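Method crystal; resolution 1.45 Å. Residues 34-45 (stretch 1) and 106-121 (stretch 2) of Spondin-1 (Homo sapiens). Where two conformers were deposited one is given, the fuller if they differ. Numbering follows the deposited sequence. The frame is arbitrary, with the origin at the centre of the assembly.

Stretch 1 34-45: FYKPGTSYRVTL
Stretch 2 (106-121) IQVFWIAPPAGTGCVI

Two antiparallel strands of Spondin-1, 40-45 and 106-111, pair edge to edge, and the loop before the first lays Y35 across the loop after the second. The strand axes approach to 4.5 Å with N-to-C directions at 146°. Backbone angles are extended (phi -87 to -149°, psi 111 to 162°). Y41/W110, V43/V108 and L45/I106 are hydrogen-bonded pairs (CA-CA 5.2-5.4 Å), each bonded both ways: Y41 N to W110 O and W110 N to Y41 O are both 2.8 Å. S40/I111, R42/F109 and T44/Q107 are the intervening non-hydrogen-bonded pairs (CA-CA 4.3-4.6 Å). The ladder outlasts the strands: A112 N donates to T39 O and G38 N to A112 O, both 2.9 Å. G38 (phi 86°, psi -12°) sits in the type II turn K36-T39, where a CB would jam against the preceding carbonyl.

On the face bearing Y41, V43 and W110, V43 (t) sets CG2 3.8 Å from W110 CB. On the other, R42 (t, t, m) reaches diagonally, NH1 donating to Q107 OE1 at 2.9 Å. Y35 (chi1 p, chi2 -103°) points toward stretch 2; its OH donates to G118 O at 2.7 Å. W110 (t, chi2 75°) turns its edge to the Y35 face, planes at 90°, and P113 CD lies 4.2 Å from the Y35 ring centroid.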

# COMPACT_ATOMS: atom_id res chain seq x y z
N PHE A 34 -2.88 -0.33 -16.04
CA PHE A 34 -3.21 1.06 -15.76
C PHE A 34 -4.44 1.05 -14.87
O PHE A 34 -5.10 0.02 -14.77
CB PHE A 34 -3.52 1.83 -17.04
CG PHE A 34 -4.57 1.20 -17.92
CD1 PHE A 34 -5.92 1.45 -17.71
CD2 PHE A 34 -4.19 0.38 -18.99
CE1 PHE A 34 -6.90 0.87 -18.53
CE2 PHE A 34 -5.16 -0.21 -19.82
CZ PHE A 34 -6.52 0.04 -19.58
N TYR A 35 -4.76 2.18 -14.24
CA TYR A 35 -6.01 2.29 -13.47
C TYR A 35 -7.10 3.01 -14.26
O TYR A 35 -6.81 3.88 -15.08
CB TYR A 35 -5.81 2.95 -12.09
CG TYR A 35 -5.52 4.45 -12.06
CD1 TYR A 35 -4.23 4.92 -11.86
CD2 TYR A 35 -6.55 5.39 -12.21
CE1 TYR A 35 -3.96 6.28 -11.80
CE2 TYR A 35 -6.28 6.76 -12.16
CZ TYR A 35 -4.99 7.19 -11.94
OH TYR A 35 -4.73 8.55 -11.92
N LYS A 36 -8.35 2.63 -13.98
CA LYS A 36 -9.53 3.32 -14.51
C LYS A 36 -10.21 4.02 -13.33
O LYS A 36 -10.57 3.36 -12.34
CB LYS A 36 -10.54 2.32 -15.08
CG LYS A 36 -10.08 1.49 -16.26
CD LYS A 36 -11.11 0.39 -16.45
CE LYS A 36 -10.88 -0.40 -17.70
NZ LYS A 36 -12.01 -1.35 -17.85
N PRO A 37 -10.40 5.35 -13.44
CA PRO A 37 -11.06 6.13 -12.40
C PRO A 37 -12.33 5.45 -11.91
O PRO A 37 -13.16 5.02 -12.72
CB PRO A 37 -11.36 7.46 -13.10
CG PRO A 37 -10.24 7.59 -14.07
CD PRO A 37 -9.98 6.20 -14.57
N GLY A 38 -12.46 5.33 -10.59
CA GLY A 38 -13.66 4.76 -9.99
C GLY A 38 -13.71 3.25 -9.86
O GLY A 38 -14.59 2.73 -9.20
N THR A 39 -12.79 2.56 -10.52
CA THR A 39 -12.69 1.12 -10.39
C THR A 39 -12.06 0.75 -9.04
O THR A 39 -11.08 1.37 -8.61
CB THR A 39 -11.90 0.53 -11.56
OG1 THR A 39 -12.68 0.66 -12.76
CG2 THR A 39 -11.61 -0.95 -11.33
N SER A 40 -12.64 -0.27 -8.40
CA SER A 40 -12.10 -0.85 -7.18
C SER A 40 -11.11 -1.97 -7.53
O SER A 40 -11.45 -2.90 -8.27
CB SER A 40 -13.21 -1.42 -6.30
OG SER A 40 -14.07 -0.40 -5.84
N TYR A 41 -9.90 -1.86 -6.99
CA TYR A 41 -8.85 -2.87 -7.16
C TYR A 41 -8.55 -3.53 -5.84
O TYR A 41 -8.58 -2.88 -4.78
CB TYR A 41 -7.58 -2.21 -7.70
CG TYR A 41 -7.79 -1.64 -9.08
CD1 TYR A 41 -7.65 -2.43 -10.21
CD2 TYR A 41 -8.17 -0.30 -9.25
CE1 TYR A 41 -7.86 -1.92 -11.47
CE2 TYR A 41 -8.41 0.23 -10.50
CZ TYR A 41 -8.23 -0.57 -11.62
OH TYR A 41 -8.49 -0.02 -12.86
N ARG A 42 -8.28 -4.83 -5.87
CA ARG A 42 -7.90 -5.52 -4.63
C ARG A 42 -6.38 -5.57 -4.52
O ARG A 42 -5.69 -6.22 -5.32
CB ARG A 42 -8.53 -6.92 -4.53
CG ARG A 42 -8.38 -7.51 -3.13
CD ARG A 42 -9.00 -8.89 -3.00
NE ARG A 42 -10.44 -8.88 -3.24
CZ ARG A 42 -11.36 -9.34 -2.39
NH1 ARG A 42 -10.99 -9.86 -1.22
NH2 ARG A 42 -12.64 -9.29 -2.74
N VAL A 43 -5.87 -4.82 -3.56
CA VAL A 43 -4.44 -4.71 -3.29
C VAL A 43 -4.07 -5.75 -2.23
O VAL A 43 -4.74 -5.86 -1.21
CB VAL A 43 -4.04 -3.29 -2.82
CG1 VAL A 43 -2.53 -3.20 -2.57
CG2 VAL A 43 -4.46 -2.26 -3.87
N THR A 44 -2.99 -6.49 -2.48
CA THR A 44 -2.57 -7.52 -1.54
C THR A 44 -1.12 -7.31 -1.14
O THR A 44 -0.28 -6.88 -1.95
CB THR A 44 -2.73 -8.92 -2.14
OG1 THR A 44 -1.86 -9.06 -3.26
CG2 THR A 44 -4.16 -9.16 -2.59
N LEU A 45 -0.83 -7.62 0.12
CA LEU A 45 0.54 -7.62 0.63
C LEU A 45 0.80 -9.02 1.16
O LEU A 45 0.08 -9.48 2.04
CB LEU A 45 0.67 -6.60 1.76
CG LEU A 45 2.02 -6.33 2.38
CD1 LEU A 45 3.05 -5.99 1.36
CD2 LEU A 45 1.84 -5.19 3.35
N ILE A 106 -2.29 -9.76 3.73
CA ILE A 106 -3.46 -8.90 3.96
C ILE A 106 -3.98 -8.38 2.62
O ILE A 106 -3.26 -8.40 1.61
CB ILE A 106 -3.18 -7.72 4.95
CG1 ILE A 106 -2.10 -6.77 4.42
CG2 ILE A 106 -2.89 -8.27 6.36
CD1 ILE A 106 -2.64 -5.68 3.50
N GLN A 107 -5.22 -7.90 2.62
CA GLN A 107 -5.84 -7.38 1.40
C GLN A 107 -6.73 -6.20 1.75
O GLN A 107 -7.29 -6.16 2.85
CB GLN A 107 -6.71 -8.46 0.74
CG GLN A 107 -7.71 -9.06 1.70
CD GLN A 107 -8.59 -10.12 1.09
OE1 GLN A 107 -8.45 -10.50 -0.07
NE2 GLN A 107 -9.52 -10.62 1.89
N VAL A 108 -6.83 -5.27 0.82
CA VAL A 108 -7.68 -4.09 0.98
C VAL A 108 -8.15 -3.69 -0.42
O VAL A 108 -7.51 -4.05 -1.40
CB VAL A 108 -6.88 -2.95 1.65
CG1 VAL A 108 -5.80 -2.38 0.71
CG2 VAL A 108 -7.82 -1.88 2.23
N PHE A 109 -9.27 -2.98 -0.52
CA PHE A 109 -9.61 -2.35 -1.79
C PHE A 109 -8.96 -0.99 -1.88
O PHE A 109 -8.85 -0.27 -0.88
CB PHE A 109 -11.12 -2.18 -1.94
CG PHE A 109 -11.86 -3.46 -2.19
CD1 PHE A 109 -11.56 -4.25 -3.31
CD2 PHE A 109 -12.88 -3.87 -1.32
CE1 PHE A 109 -12.25 -5.44 -3.54
CE2 PHE A 109 -13.58 -5.06 -1.57
CZ PHE A 109 -13.25 -5.83 -2.68
N TRP A 110 -8.58 -0.64 -3.11
CA TRP A 110 -8.17 0.71 -3.46
C TRP A 110 -9.04 1.15 -4.63
O TRP A 110 -9.05 0.50 -5.67
CB TRP A 110 -6.70 0.77 -3.81
CG TRP A 110 -6.24 2.14 -4.21
CD1 TRP A 110 -6.02 3.19 -3.38
CD2 TRP A 110 -5.91 2.58 -5.53
NE1 TRP A 110 -5.59 4.28 -4.11
CE2 TRP A 110 -5.51 3.93 -5.43
CE3 TRP A 110 -5.93 1.96 -6.79
CZ2 TRP A 110 -5.12 4.67 -6.55
CZ3 TRP A 110 -5.54 2.70 -7.90
CH2 TRP A 110 -5.12 4.04 -7.77
N ILE A 111 -9.76 2.25 -4.44
CA ILE A 111 -10.66 2.78 -5.45
C ILE A 111 -9.93 3.89 -6.18
O ILE A 111 -9.50 4.87 -5.56
CB ILE A 111 -11.95 3.31 -4.83
CG1 ILE A 111 -12.61 2.21 -3.98
CG2 ILE A 111 -12.89 3.84 -5.95
CD1 ILE A 111 -13.82 2.68 -3.15
N ALA A 112 -9.76 3.73 -7.50
CA ALA A 112 -8.90 4.60 -8.27
C ALA A 112 -9.46 6.02 -8.38
O ALA A 112 -10.67 6.21 -8.47
CB ALA A 112 -8.64 4.03 -9.67
N PRO A 113 -8.56 7.01 -8.40
CA PRO A 113 -8.96 8.42 -8.38
C PRO A 113 -9.46 8.95 -9.74
O PRO A 113 -9.33 8.26 -10.75
CB PRO A 113 -7.67 9.13 -7.99
CG PRO A 113 -6.60 8.27 -8.60
CD PRO A 113 -7.09 6.86 -8.40
N PRO A 114 -10.04 10.16 -9.77
CA PRO A 114 -10.51 10.77 -11.01
C PRO A 114 -9.44 10.95 -12.09
O PRO A 114 -8.25 11.09 -11.79
CB PRO A 114 -10.97 12.16 -10.56
CG PRO A 114 -11.36 11.99 -9.15
CD PRO A 114 -10.35 11.01 -8.60
N ALA A 115 -9.90 10.99 -13.35
CA ALA A 115 -9.02 11.22 -14.48
C ALA A 115 -8.26 12.52 -14.22
O ALA A 115 -8.84 13.49 -13.70
CB ALA A 115 -9.82 11.33 -15.76
N GLY A 116 -6.98 12.55 -14.60
CA GLY A 116 -6.14 13.72 -14.39
C GLY A 116 -5.30 13.65 -13.13
O GLY A 116 -4.42 14.47 -12.91
N THR A 117 -5.55 12.65 -12.29
CA THR A 117 -4.76 12.49 -11.06
C THR A 117 -3.31 12.12 -11.37
O THR A 117 -2.41 12.42 -10.59
CB THR A 117 -5.41 11.47 -10.10
OG1 THR A 117 -6.71 11.95 -9.71
CG2 THR A 117 -4.56 11.25 -8.84
N GLY A 118 -3.10 11.47 -12.51
CA GLY A 118 -1.77 11.06 -12.94
C GLY A 118 -1.32 9.74 -12.32
O GLY A 118 -2.10 8.99 -11.71
N CYS A 119 -0.04 9.47 -12.48
CA CYS A 119 0.53 8.21 -12.00
C CYS A 119 0.46 8.13 -10.49
O CYS A 119 0.76 9.09 -9.80
CB CYS A 119 1.98 8.06 -12.46
SG CYS A 119 2.15 7.86 -14.24
N VAL A 120 0.07 6.95 -10.01
CA VAL A 120 -0.05 6.69 -8.58
C VAL A 120 0.95 5.59 -8.18
O VAL A 120 1.16 4.63 -8.91
CB VAL A 120 -1.48 6.25 -8.22
CG1 VAL A 120 -1.56 5.75 -6.79
CG2 VAL A 120 -2.46 7.39 -8.47
N ILE A 121 1.57 5.77 -7.02
CA ILE A 121 2.49 4.77 -6.46
C ILE A 121 1.89 4.17 -5.21
O ILE A 121 1.70 4.86 -4.20
CB ILE A 121 3.87 5.38 -6.08
CG1 ILE A 121 4.42 6.31 -7.18
CG2 ILE A 121 4.85 4.26 -5.75
CD1 ILE A 121 4.80 5.62 -8.49
O HOH W 1 -12.52 -11.33 0.98